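Local coordinates for protein malate dehydrogenase (Naegleria fowleri, PDB 6UM4) that probably catalyses the reversible, nicotinamide-cofactor-dependent interconversion of malate and oxaloacetate, at residues L114-I117 with A118-E121; I340-M343 with H344-L348; P391-S394 with F395-D398. All blocks are in the same frame, centred on the assembly; numbering follows the deposited sequence.

In the fold
Interactions 1, 2 and 3 follow one another along the chain, and all three are local contacts at or near helix ends. Interaction 1 finishes helix 108-118 of the NAD-binding domain, which follows strand 98-102 of the six-stranded parallel sheet. Interaction 2 lies in the last turns of helix 332-348 in the C-terminal domain, its centre about 12 Å from that of interaction 1. The two touch, Ile-117 and Arg-116 packing on Ile-340, so they mark a seam between the domains. Interaction 3 starts helix 394-414, with its centre about 29 Å from that of interaction 2 and about 40 Å from that of interaction 1, on the opposite side of the chain's centre from the latter.

Interaction 1. Residues L114-I117 with A118-E121; sequences LFRI and ANGE
Arg-116 and Glu-121 lie side by side at the end of helix 108-118 and join in a side-on, two-pronged salt bridge. NE of Arg-116 donates to OE1 of Glu-121 over 3.0 Å, almost straight at 177°, while NH2 of Arg-116 reaches OE2 of Glu-121 at 2.6 Å. Both oxygens are met on their syn sides and close to the guanidinium plane, although the carboxylate and guanidinium planes are turned 37° apart. The bend at chi3 of Arg-116 (70°) turns the guanidinium edge to the carboxylate, and the fully extended Glu-121 chain carries its acid there. NH1 of Arg-116 has its own partner in Asp-337, so two acids hold this buried group.

The last helical carbonyls are satisfied by the backbone. Leu-114 O accepts from Ala-118 N at 2.8 Å and Phe-115 O from Asn-119 N at 3.0 Å, while Ile-117 O takes the shorter-range bond from Gly-120 N, also 3.0 Å. Gly-120 then leaves the helix with positive phi. The next amide, Glu-121 N, is claimed by OD1 of Asn-119 at 2.8 Å, forming an Asx turn in which the donor stands above the amide plane. ND2 of Asn-119 makes two weak bonds, to OE1 of Glu-121 in its own chain and to OE1 of Glu-121 of the second subunit, whose Asn-119 returns the latter. Paired with two acids, the buried positive charge of Arg-116 is neutralised locally, and its guanidinium probably favours the ionised form of Glu-121 where the helix end meets the dimer interface.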
ATOM      1  N   LEU A 114      -0.126   3.883   5.745  1.00 22.34           N
ATOM      2  CA  LEU A 114       1.015   4.724   6.088  1.00 20.23           C
ATOM      3  C   LEU A 114       2.043   4.742   4.956  1.00 26.76           C
ATOM      4  O   LEU A 114       2.641   5.790   4.677  1.00 21.03           O
ATOM      5  CB  LEU A 114       1.625   4.246   7.405  1.00 23.82           C
ATOM      6  CG  LEU A 114       0.677   4.360   8.611  1.00 26.07           C
ATOM      7  CD1 LEU A 114       1.339   3.737   9.841  1.00 21.16           C
ATOM      8  CD2 LEU A 114       0.224   5.796   8.894  1.00 20.43           C
ATOM      9  N   PHE A 115       2.243   3.598   4.271  1.00 22.82           N
ATOM     10  CA  PHE A 115       3.207   3.561   3.173  1.00 21.11           C
ATOM     11  C   PHE A 115       2.751   4.420   1.996  1.00 22.88           C
ATOM     12  O   PHE A 115       3.593   4.993   1.294  1.00 27.10           O
ATOM     13  CB  PHE A 115       3.470   2.110   2.703  1.00 23.14           C
ATOM     14  CG  PHE A 115       4.384   1.315   3.612  1.00 21.94           C
ATOM     15  CD1 PHE A 115       5.717   1.143   3.297  1.00 25.09           C
ATOM     16  CD2 PHE A 115       3.902   0.760   4.794  1.00 21.83           C
ATOM     17  CE1 PHE A 115       6.563   0.429   4.138  1.00 31.79           C
ATOM     18  CE2 PHE A 115       4.723   0.061   5.638  1.00 23.02           C
ATOM     19  CZ  PHE A 115       6.068  -0.109   5.313  1.00 29.46           C
ATOM     20  N   ARG A 116       1.444   4.558   1.788  1.00 20.82           N
ATOM     21  CA  ARG A 116       0.916   5.404   0.725  1.00 21.75           C
ATOM     22  C   ARG A 116       0.764   6.849   1.183  1.00 31.25           C
ATOM     23  O   ARG A 116       0.342   7.711   0.400  1.00 32.60           O
ATOM     24  CB  ARG A 116      -0.429   4.842   0.212  1.00 19.44           C
ATOM     25  CG  ARG A 116      -0.239   3.452  -0.418  1.00 21.51           C
ATOM     26  CD  ARG A 116      -1.543   2.835  -0.889  1.00 24.16           C
ATOM     27  NE  ARG A 116      -2.045   3.554  -2.052  1.00 22.78           N
ATOM     28  CZ  ARG A 116      -3.230   3.332  -2.616  1.00 24.66           C
ATOM     29  NH1 ARG A 116      -4.044   2.416  -2.116  1.00 18.43           N
ATOM     30  NH2 ARG A 116      -3.593   4.038  -3.672  1.00 18.79           N
ATOM     31  N   ILE A 117       1.098   7.129   2.435  1.00 20.25           N
ATOM     32  CA  ILE A 117       1.437   8.487   2.840  1.00 21.93           C
ATOM     33  C   ILE A 117       2.933   8.742   2.668  1.00 24.46           C
ATOM     34  O   ILE A 117       3.350   9.715   2.031  1.00 22.21           O
ATOM     35  CB  ILE A 117       0.992   8.727   4.297  1.00 20.51           C
ATOM     36  CG1 ILE A 117      -0.531   8.654   4.421  1.00 20.35           C
ATOM     37  CG2 ILE A 117       1.451  10.098   4.793  1.00 21.08           C
ATOM     38  CD1 ILE A 117      -0.950   8.626   5.873  1.00 19.76           C
ATOM     39  N   ALA A 118       3.760   7.836   3.187  1.00 23.47           N
ATOM     40  CA  ALA A 118       5.204   8.061   3.173  1.00 26.30           C
ATOM     41  C   ALA A 118       5.741   8.155   1.757  1.00 26.53           C
ATOM     42  O   ALA A 118       6.744   8.836   1.522  1.00 23.94           O
ATOM     43  CB  ALA A 118       5.913   6.952   3.946  1.00 22.96           C
ATOM     44  N   ASN A 119       5.082   7.499   0.795  1.00 22.61           N
ATOM     45  CA  ASN A 119       5.577   7.509  -0.577  1.00 23.09           C
ATOM     46  C   ASN A 119       5.288   8.813  -1.295  1.00 23.30           C
ATOM     47  O   ASN A 119       5.753   8.990  -2.427  1.00 27.73           O
ATOM     48  CB  ASN A 119       4.989   6.314  -1.377  1.00 29.23           C
ATOM     49  CG  ASN A 119       3.472   6.431  -1.617  1.00 32.66           C
ATOM     50  OD1 ASN A 119       2.820   7.289  -1.033  1.00 34.93           O
ATOM     51  ND2 ASN A 119       2.904   5.524  -2.440  1.00 21.48           N
ATOM     52  N   GLY A 120       4.568   9.736  -0.659  1.00 22.99           N
ATOM     53  CA  GLY A 120       4.178  10.984  -1.284  1.00 23.25           C
ATOM     54  C   GLY A 120       2.865  10.950  -2.056  1.00 25.81           C
ATOM     55  O   GLY A 120       2.491  11.973  -2.646  1.00 26.61           O
ATOM     56  N   GLU A 121       2.145   9.823  -2.054  1.00 23.41           N
ATOM     57  CA  GLU A 121       0.917   9.712  -2.855  1.00 22.59           C
ATOM     58  C   GLU A 121      -0.219  10.553  -2.278  1.00 24.61           C
ATOM     59  O   GLU A 121      -0.948  11.218  -3.022  1.00 24.34           O
ATOM     60  CB  GLU A 121       0.493   8.241  -2.972  1.00 21.27           C
ATOM     61  CG  GLU A 121      -0.775   7.987  -3.804  1.00 21.04           C
ATOM     62  CD  GLU A 121      -1.146   6.509  -3.826  1.00 28.23           C
ATOM     63  OE1 GLU A 121      -0.380   5.712  -3.227  1.00 23.36           O
ATOM     64  OE2 GLU A 121      -2.191   6.147  -4.423  1.00 21.20           O
TER

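Interaction 2. Residues I340-M343 with H344-L348; sequences IKHM and HDWVL
Trp-346 rests against His-342 and Met-343, its neighbours four and three residues earlier, in an aromatic and Met-aromatic cluster on one side of helix 332-348 in the C-terminal domain. CB of Trp-346 starts over the preceding turn, 3.3 Å from His-342 O, the carbonyl that also accepts from Trp-346 N. With CG turned away from the backbone N (chi1 -156°), the indole runs alongside the two earlier side chains. Its CE3 is the busiest atom, lying 3.6 Å from NE2 of His-342 and 3.7 Å from SD of Met-343; CZ3 beyond it touches the same two atoms less closely. At the other rim of the indole, NE1 makes a weak hydrogen bond to Gly-382 O, and the ring also meets that of Tyr-384.

The two partners come differently. His-342 turns its edge to the indole in an offset edge-to-face pair, centroids 5.3 Å apart and planes at 85°, while its NE2 is hydrogen-bonded to OG1 of Thr-246. The sulfur of Met-343 sits at the edge of the six-membered ring, its chain folded at chi2 and chi3 to lie beside the indole, and Met-343 CE comes near CG2 of Val-347. Leu-220 of the parallel sheet packs on both His-342 and Met-343, so the cluster lies where the two domains meet.

On another side of the helix, Asp-345 OD2 is held by Arg-250 and Asn-350. Its other oxygen, OD1, accepts from His-344 ND1 over 2.9 Å, on the anti side and in the plane of the imidazole.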
ATOM      1  N   ILE A 340      -6.702   7.342   1.515  1.00 20.43           N
ATOM      2  CA  ILE A 340      -5.731   8.075   0.711  1.00 22.38           C
ATOM      3  C   ILE A 340      -6.460   8.958  -0.298  1.00 19.50           C
ATOM      4  O   ILE A 340      -6.196  10.161  -0.400  1.00 23.11           O
ATOM      5  CB  ILE A 340      -4.758   7.104   0.019  1.00 18.61           C
ATOM      6  CG1 ILE A 340      -3.894   6.382   1.058  1.00 20.47           C
ATOM      7  CG2 ILE A 340      -3.845   7.870  -0.922  1.00 18.63           C
ATOM      8  CD1 ILE A 340      -2.940   7.288   1.838  1.00 20.84           C
ATOM      9  N   LYS A 341      -7.437   8.390  -1.013  1.00 17.84           N
ATOM     10  CA  LYS A 341      -8.143   9.189  -2.015  1.00 18.02           C
ATOM     11  C   LYS A 341      -8.905  10.350  -1.366  1.00 19.38           C
ATOM     12  O   LYS A 341      -8.912  11.475  -1.889  1.00 18.52           O
ATOM     13  CB  LYS A 341      -9.090   8.312  -2.842  1.00 18.58           C
ATOM     14  CG  LYS A 341      -8.405   7.413  -3.911  1.00 17.99           C
ATOM     15  CD  LYS A 341      -9.448   6.557  -4.610  1.00 20.42           C
ATOM     16  CE  LYS A 341      -8.924   5.901  -5.887  1.00 23.17           C
ATOM     17  NZ  LYS A 341      -8.044   4.717  -5.635  1.00 22.23           N
ATOM     18  N   HIS A 342      -9.579  10.091  -0.247  1.00 17.82           N
ATOM     19  CA  HIS A 342     -10.322  11.152   0.428  1.00 17.99           C
ATOM     20  C   HIS A 342      -9.402  12.312   0.808  1.00 21.33           C
ATOM     21  O   HIS A 342      -9.702  13.475   0.519  1.00 23.88           O
ATOM     22  CB  HIS A 342     -11.036  10.590   1.657  1.00 17.73           C
ATOM     23  CG  HIS A 342     -11.756  11.630   2.478  1.00 22.85           C
ATOM     24  ND1 HIS A 342     -13.120  11.608   2.678  1.00 19.69           N
ATOM     25  CD2 HIS A 342     -11.297  12.708   3.159  1.00 20.28           C
ATOM     26  CE1 HIS A 342     -13.474  12.632   3.437  1.00 18.35           C
ATOM     27  NE2 HIS A 342     -12.389  13.320   3.741  1.00 18.59           N
ATOM     28  N   MET A 343      -8.281  12.019   1.483  1.00 18.46           N
ATOM     29  CA  MET A 343      -7.380  13.098   1.898  1.00 19.00           C
ATOM     30  C   MET A 343      -6.737  13.771   0.695  1.00 19.48           C
ATOM     31  O   MET A 343      -6.622  15.001   0.647  1.00 20.08           O
ATOM     32  CB  MET A 343      -6.299  12.558   2.834  1.00 20.44           C
ATOM     33  CG  MET A 343      -6.832  12.109   4.152  1.00 24.26           C
ATOM     34  SD  MET A 343      -7.677  13.478   4.928  1.00 36.11           S
ATOM     35  CE  MET A 343      -6.417  14.774   4.871  1.00 20.85           C
ATOM     36  N   HIS A 344      -6.305  12.975  -0.280  1.00 19.35           N
ATOM     37  CA  HIS A 344      -5.655  13.521  -1.461  1.00 24.29           C
ATOM     38  C   HIS A 344      -6.542  14.545  -2.157  1.00 20.27           C
ATOM     39  O   HIS A 344      -6.093  15.654  -2.476  1.00 27.70           O
ATOM     40  CB  HIS A 344      -5.294  12.387  -2.419  1.00 21.09           C
ATOM     41  CG  HIS A 344      -4.856  12.875  -3.756  1.00 26.30           C
ATOM     42  ND1 HIS A 344      -5.747  13.257  -4.736  1.00 24.78           N
ATOM     43  CD2 HIS A 344      -3.618  13.095  -4.262  1.00 27.35           C
ATOM     44  CE1 HIS A 344      -5.079  13.681  -5.792  1.00 29.45           C
ATOM     45  NE2 HIS A 344      -3.786  13.586  -5.534  1.00 31.74           N
ATOM     46  N   ASP A 345      -7.803  14.175  -2.428  1.00 21.09           N
ATOM     47  CA  ASP A 345      -8.752  15.088  -3.060  1.00 24.62           C
ATOM     48  C   ASP A 345      -9.074  16.290  -2.162  1.00 27.56           C
ATOM     49  O   ASP A 345      -9.204  17.420  -2.654  1.00 21.98           O
ATOM     50  CB  ASP A 345     -10.027  14.317  -3.430  1.00 22.65           C
ATOM     51  CG  ASP A 345      -9.773  13.216  -4.489  1.00 28.06           C
ATOM     52  OD1 ASP A 345      -8.641  13.145  -5.027  1.00 23.09           O
ATOM     53  OD2 ASP A 345     -10.701  12.427  -4.787  1.00 24.44           O
ATOM     54  N   TRP A 346      -9.197  16.073  -0.847  1.00 25.31           N
ATOM     55  CA  TRP A 346      -9.455  17.186   0.072  1.00 20.79           C
ATOM     56  C   TRP A 346      -8.374  18.257  -0.045  1.00 23.44           C
ATOM     57  O   TRP A 346      -8.672  19.460  -0.067  1.00 27.57           O
ATOM     58  CB  TRP A 346      -9.525  16.653   1.508  1.00 22.88           C
ATOM     59  CG  TRP A 346     -10.315  17.492   2.508  1.00 20.69           C
ATOM     60  CD1 TRP A 346     -10.912  18.700   2.288  1.00 21.38           C
ATOM     61  CD2 TRP A 346     -10.606  17.143   3.877  1.00 20.47           C
ATOM     62  NE1 TRP A 346     -11.559  19.128   3.435  1.00 21.59           N
ATOM     63  CE2 TRP A 346     -11.395  18.187   4.419  1.00 21.04           C
ATOM     64  CE3 TRP A 346     -10.274  16.047   4.696  1.00 19.95           C
ATOM     65  CZ2 TRP A 346     -11.852  18.173   5.742  1.00 21.10           C
ATOM     66  CZ3 TRP A 346     -10.745  16.027   6.006  1.00 20.01           C
ATOM     67  CH2 TRP A 346     -11.513  17.095   6.522  1.00 20.59           C
ATOM     68  N   VAL A 347      -7.115  17.832  -0.150  1.00 24.35           N
ATOM     69  CA  VAL A 347      -5.968  18.739  -0.167  1.00 23.96           C
ATOM     70  C   VAL A 347      -5.644  19.230  -1.574  1.00 28.20           C
ATOM     71  O   VAL A 347      -5.329  20.405  -1.769  1.00 31.63           O
ATOM     72  CB  VAL A 347      -4.754  18.035   0.470  1.00 22.31           C
ATOM     73  CG1 VAL A 347      -3.493  18.857   0.299  1.00 23.30           C
ATOM     74  CG2 VAL A 347      -5.031  17.704   1.919  1.00 21.89           C
ATOM     75  N   LEU A 348      -5.672  18.350  -2.574  1.00 25.71           N
ATOM     76  CA  LEU A 348      -5.208  18.722  -3.903  1.00 28.21           C
ATOM     77  C   LEU A 348      -6.328  18.906  -4.919  1.00 27.99           C
ATOM     78  O   LEU A 348      -6.059  19.380  -6.026  1.00 28.28           O
ATOM     79  CB  LEU A 348      -4.208  17.678  -4.422  1.00 27.50           C
ATOM     80  CG  LEU A 348      -2.956  17.522  -3.541  1.00 27.97           C
ATOM     81  CD1 LEU A 348      -2.106  16.344  -3.979  1.00 30.68           C
ATOM     82  CD2 LEU A 348      -2.123  18.793  -3.508  1.00 29.01           C
TER

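Interaction 3. Residues P391-S394 with F395-D398; sequences PINS and FSAD
The flat amide of Asn-393 faces Ser-396 with its oxygen end. OD1 of Asn-393 accepts from Ser-396 N at 2.7 Å, the donor lying almost straight beyond the carbonyl at 171°. The hydroxyl stands off one face instead: Ser-396 OG is 3.0 Å from the same OD1 but well above the amide plane, and it is also hydrogen-bonded to OH of Tyr-285. CB of Phe-395 brushes OD1 as well. The carboxylate of Asp-398 is the second flat group. Folded back over the first turn (chi1 -73°), it presents a face to the carbonyl of Ser-394, whose O lies 3.1 Å from CG of Asp-398 and about equally far from the two carboxylate oxygens. That carbonyl finds its donor in the backbone, Asp-398 N, at 3.0 Å.

For Asn-393, chi1 of 56° sets CG between N and C, which brings the amide oxygen over the opening of the helix. Its own backbone carbonyl points into the turn and accepts the hydrogen bond of Ala-397 N at 2.7 Å, so Asn-393 grips the chain by both its oxygens. Just before it, CG2 of Ile-392 reaches along the turn to CB of Ala-397 at 4.1 Å and also lies against CB of Ser-396. For the acid of Asp-398, the close carbonyl and the helix start probably act on its charge in opposite senses.

An Asn N-cap bonded to the amide three residues on, bridged by an apolar pair five residues apart, is the hydrophobic staple with N-cap that begins helix 394-414.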
ATOM      1  N   PRO A 391     -31.961  18.321  -8.983  1.00 30.57           N
ATOM      2  CA  PRO A 391     -33.368  17.985  -8.715  1.00 30.16           C
ATOM      3  C   PRO A 391     -33.457  16.615  -8.056  1.00 33.64           C
ATOM      4  O   PRO A 391     -32.966  15.620  -8.594  1.00 41.71           O
ATOM      5  CB  PRO A 391     -34.002  17.984 -10.112  1.00 31.16           C
ATOM      6  CG  PRO A 391     -32.881  17.617 -11.022  1.00 35.99           C
ATOM      7  CD  PRO A 391     -31.598  18.138 -10.397  1.00 29.73           C
ATOM      8  N   ILE A 392     -34.078  16.567  -6.883  1.00 31.41           N
ATOM      9  CA  ILE A 392     -34.164  15.348  -6.086  1.00 29.62           C
ATOM     10  C   ILE A 392     -35.532  14.722  -6.319  1.00 30.68           C
ATOM     11  O   ILE A 392     -36.547  15.282  -5.905  1.00 30.41           O
ATOM     12  CB  ILE A 392     -33.942  15.639  -4.596  1.00 28.21           C
ATOM     13  CG1 ILE A 392     -32.598  16.338  -4.374  1.00 29.95           C
ATOM     14  CG2 ILE A 392     -33.966  14.356  -3.799  1.00 27.54           C
ATOM     15  CD1 ILE A 392     -31.414  15.574  -4.938  1.00 27.40           C
ATOM     16  N   ASN A 393     -35.576  13.551  -6.950  1.00 29.18           N
ATOM     17  CA  ASN A 393     -36.862  12.900  -7.152  1.00 32.36           C
ATOM     18  C   ASN A 393     -37.327  12.176  -5.894  1.00 30.04           C
ATOM     19  O   ASN A 393     -36.615  12.063  -4.895  1.00 29.11           O
ATOM     20  CB  ASN A 393     -36.824  11.908  -8.315  1.00 36.34           C
ATOM     21  CG  ASN A 393     -35.751  10.844  -8.166  1.00 38.08           C
ATOM     22  OD1 ASN A 393     -35.599  10.192  -7.118  1.00 34.77           O
ATOM     23  ND2 ASN A 393     -35.052  10.598  -9.267  1.00 39.52           N
ATOM     24  N   SER A 394     -38.546  11.650  -5.981  1.00 30.94           N
ATOM     25  CA  SER A 394     -39.215  11.070  -4.823  1.00 32.34           C
ATOM     26  C   SER A 394     -38.541   9.781  -4.373  1.00 33.43           C
ATOM     27  O   SER A 394     -38.510   9.478  -3.175  1.00 39.88           O
ATOM     28  CB  SER A 394     -40.689  10.818  -5.158  1.00 33.76           C
ATOM     29  OG  SER A 394     -41.225   9.819  -4.311  1.00 36.26           O
ATOM     30  N   PHE A 395     -38.029   8.987  -5.314  1.00 30.72           N
ATOM     31  CA  PHE A 395     -37.291   7.800  -4.903  1.00 31.30           C
ATOM     32  C   PHE A 395     -36.027   8.189  -4.157  1.00 30.34           C
ATOM     33  O   PHE A 395     -35.708   7.606  -3.114  1.00 32.09           O
ATOM     34  CB  PHE A 395     -36.923   6.937  -6.099  1.00 32.50           C
ATOM     35  CG  PHE A 395     -36.058   5.771  -5.738  1.00 39.22           C
ATOM     36  CD1 PHE A 395     -36.557   4.751  -4.937  1.00 46.30           C
ATOM     37  CD2 PHE A 395     -34.741   5.703  -6.163  1.00 36.81           C
ATOM     38  CE1 PHE A 395     -35.771   3.664  -4.588  1.00 45.56           C
ATOM     39  CE2 PHE A 395     -33.953   4.620  -5.822  1.00 38.70           C
ATOM     40  CZ  PHE A 395     -34.459   3.604  -5.025  1.00 40.98           C
ATOM     41  N   SER A 396     -35.307   9.184  -4.672  1.00 27.35           N
ATOM     42  CA  SER A 396     -34.119   9.667  -3.974  1.00 31.54           C
ATOM     43  C   SER A 396     -34.483  10.288  -2.630  1.00 31.04           C
ATOM     44  O   SER A 396     -33.791  10.062  -1.632  1.00 26.06           O
ATOM     45  CB  SER A 396     -33.360  10.673  -4.837  1.00 26.84           C
ATOM     46  OG  SER A 396     -32.798  10.051  -5.966  1.00 25.83           O
ATOM     47  N   ALA A 397     -35.530  11.120  -2.591  1.00 29.88           N
ATOM     48  CA  ALA A 397     -35.876  11.780  -1.333  1.00 27.97           C
ATOM     49  C   ALA A 397     -36.209  10.763  -0.252  1.00 27.99           C
ATOM     50  O   ALA A 397     -35.814  10.929   0.908  1.00 31.55           O
ATOM     51  CB  ALA A 397     -37.045  12.748  -1.532  1.00 36.29           C
ATOM     52  N   ASP A 398     -36.939   9.709  -0.616  1.00 28.45           N
ATOM     53  CA  ASP A 398     -37.275   8.660   0.340  1.00 28.63           C
ATOM     54  C   ASP A 398     -36.024   8.029   0.923  1.00 27.49           C
ATOM     55  O   ASP A 398     -35.935   7.792   2.133  1.00 27.48           O
ATOM     56  CB  ASP A 398     -38.110   7.574  -0.334  1.00 29.32           C
ATOM     57  CG  ASP A 398     -39.532   8.006  -0.633  1.00 36.34           C
ATOM     58  OD1 ASP A 398     -39.975   9.110  -0.220  1.00 32.75           O
ATOM     59  OD2 ASP A 398     -40.206   7.209  -1.313  1.00 36.62           O
TER